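Local coordinates for D-3-phosphoglycerate dehydrogenase-related protein (Vibrio cholerae, PDB 4S1V) that probably catalyses the NAD-dependent interconversion of a D-2-hydroxyacid, such as 3-phosphoglycerate, and its 2-oxoacid, as a member of the D-isomer-specific 2-hydroxyacid dehydrogenase family, at residues E108-L113 / V235-A240. Residues are numbered along the deposited sequence; the frame is centred on the assembly and turned at random.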
loop_
_atom_site.group_PDB
_atom_site.type_symbol
_atom_site.label_atom_id
_atom_site.label_comp_id
_atom_site.label_asym_id
_atom_site.label_seq_id
_atom_site.Cartn_x
_atom_site.Cartn_y
_atom_site.Cartn_z
ATOM N N GLU C 108 4.834 9.519 29.064
ATOM C CA GLU C 108 5.772 9.510 27.932
ATOM C C GLU C 108 5.256 8.671 26.751
ATOM O O GLU C 108 5.400 9.074 25.593
ATOM C CB GLU C 108 7.173 9.030 28.368
ATOM C CG GLU C 108 7.907 9.967 29.327
ATOM C CD GLU C 108 9.408 9.687 29.448
ATOM O OE1 GLU C 108 9.963 8.936 28.605
ATOM O OE2 GLU C 108 10.044 10.236 30.389
ATOM N N LEU C 109 4.646 7.519 27.045
ATOM C CA LEU C 109 4.084 6.652 26.004
ATOM C C LEU C 109 2.898 7.309 25.289
ATOM O O LEU C 109 2.813 7.265 24.059
ATOM C CB LEU C 109 3.698 5.276 26.580
ATOM C CG LEU C 109 3.201 4.127 25.679
ATOM C CD1 LEU C 109 1.730 4.303 25.301
ATOM C CD2 LEU C 109 4.067 3.925 24.439
ATOM N N CYS C 110 2.000 7.921 26.060
ATOM C CA CYS C 110 0.876 8.661 25.501
ATOM C C CYS C 110 1.397 9.701 24.513
ATOM O O CYS C 110 0.866 9.836 23.415
ATOM C CB CYS C 110 0.062 9.337 26.601
ATOM S SG CYS C 110 -1.373 10.253 25.986
ATOM N N TRP C 111 2.459 10.410 24.897
ATOM C CA TRP C 111 3.026 11.422 24.025
ATOM C C TRP C 111 3.613 10.841 22.772
ATOM O O TRP C 111 3.476 11.407 21.681
ATOM C CB TRP C 111 4.063 12.270 24.756
ATOM C CG TRP C 111 4.125 13.636 24.138
ATOM C CD1 TRP C 111 5.172 14.205 23.417
ATOM C CD2 TRP C 111 3.044 14.630 24.097
ATOM N NE1 TRP C 111 4.834 15.461 22.972
ATOM C CE2 TRP C 111 3.569 15.776 23.350
ATOM C CE3 TRP C 111 1.748 14.691 24.610
ATOM C CZ2 TRP C 111 2.813 16.916 23.134
ATOM C CZ3 TRP C 111 0.995 15.849 24.383
ATOM C CH2 TRP C 111 1.519 16.933 23.664
ATOM N N SER C 112 4.277 9.699 22.921
ATOM C CA SER C 112 4.851 8.977 21.793
ATOM C C SER C 112 3.775 8.564 20.781
ATOM O O SER C 112 4.006 8.603 19.568
ATOM C CB SER C 112 5.610 7.746 22.291
ATOM O OG SER C 112 6.192 7.043 21.209
ATOM N N LEU C 113 2.608 8.173 21.288
ATOM C CA LEU C 113 1.472 7.807 20.445
ATOM C C LEU C 113 0.968 9.032 19.705
ATOM O O LEU C 113 0.691 8.980 18.505
ATOM C CB LEU C 113 0.326 7.203 21.278
ATOM C CG LEU C 113 0.486 5.895 22.064
ATOM C CD1 LEU C 113 -0.868 5.210 22.212
ATOM C CD2 LEU C 113 1.470 4.939 21.408
ATOM N N VAL C 235 -7.408 10.370 21.487
ATOM C CA VAL C 235 -6.400 9.540 22.147
ATOM C C VAL C 235 -6.969 8.887 23.402
ATOM O O VAL C 235 -7.493 9.570 24.286
ATOM C CB VAL C 235 -5.140 10.351 22.514
ATOM C CG1 VAL C 235 -4.028 9.426 22.991
ATOM C CG2 VAL C 235 -4.649 11.169 21.323
ATOM N N ASN C 236 -6.861 7.565 23.480
ATOM C CA ASN C 236 -7.242 6.862 24.701
ATOM C C ASN C 236 -6.134 5.947 25.208
ATOM O O ASN C 236 -5.914 4.864 24.649
ATOM C CB ASN C 236 -8.537 6.078 24.486
ATOM C CG ASN C 236 -9.206 5.653 25.789
ATOM O OD1 ASN C 236 -8.719 5.927 26.897
ATOM N ND2 ASN C 236 -10.346 4.979 25.659
ATOM N N THR C 237 -5.434 6.393 26.257
ATOM C CA THR C 237 -4.454 5.555 26.978
ATOM C C THR C 237 -4.965 5.230 28.380
ATOM O O THR C 237 -4.192 4.907 29.293
ATOM C CB THR C 237 -3.073 6.236 27.097
ATOM O OG1 THR C 237 -3.225 7.514 27.722
ATOM C CG2 THR C 237 -2.432 6.419 25.720
ATOM N N SER C 238 -6.277 5.332 28.552
ATOM C CA SER C 238 -6.892 5.026 29.833
ATOM C C SER C 238 -7.589 3.673 29.878
ATOM O O SER C 238 -6.998 2.684 30.316
ATOM C CB SER C 238 -7.872 6.135 30.235
ATOM O OG SER C 238 -7.152 7.300 30.613
ATOM N N ARG C 239 -8.840 3.634 29.433
ATOM C CA ARG C 239 -9.610 2.394 29.362
ATOM C C ARG C 239 -10.628 2.557 28.251
ATOM O O ARG C 239 -11.281 3.595 28.155
ATOM C CB ARG C 239 -10.305 2.009 30.681
ATOM C CG ARG C 239 -9.367 1.647 31.842
ATOM C CD ARG C 239 -8.633 0.331 31.604
ATOM N NE ARG C 239 -7.813 -0.073 32.754
ATOM C CZ ARG C 239 -6.519 0.218 32.915
ATOM N NH1 ARG C 239 -5.851 0.922 32.009
ATOM N NH2 ARG C 239 -5.878 -0.206 33.995
ATOM N N ALA C 240 -10.750 1.536 27.402
ATOM C CA ALA C 240 -11.668 1.577 26.262
ATOM C C ALA C 240 -13.115 1.773 26.700
ATOM O O ALA C 240 -13.878 2.476 26.036
ATOM C CB ALA C 240 -11.529 0.310 25.424
#
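Cys110 meets Thr237 and Val235 together, its thiol reaching out from the helix over the end of a strand. With SG trans to the backbone N (chi1 -179°), the sulfur lies 3.7 Å from Thr237 OG1 and 4.1 Å from Val235 CG1. Cys110 CB stands 3.9 Å from Thr237 CG2, and both branches of Thr237 face the CB-SG bond from the same side. One turn on, Leu113 passes alongside Thr237, the two side chains running in opposite directions, and its CD1 comes to 4.0 Å from Thr237 CG2. No hydrogen bond crosses the interface; it is van der Waals packing in the interior. Around Thr237 the chain leaves the strand in a turn held by Asn236, whose CB points away from the helix: it accepts from Ser238 N at OD1 (3.0 Å), an Asx turn, and donates from ND2 to Arg239 O. The contact lies in the Rossmann-type NAD-binding domain, where helix 104-119 packs against the C-terminal end of strand 233-236 in a parallel sheet. Strand 205-208 lies next to that strand, and its Ser207 also touches Cys110. Helix 157-168 adds Ile162 against Cys110 and Trp111, while a second subunit packs Leu121 on Leu113.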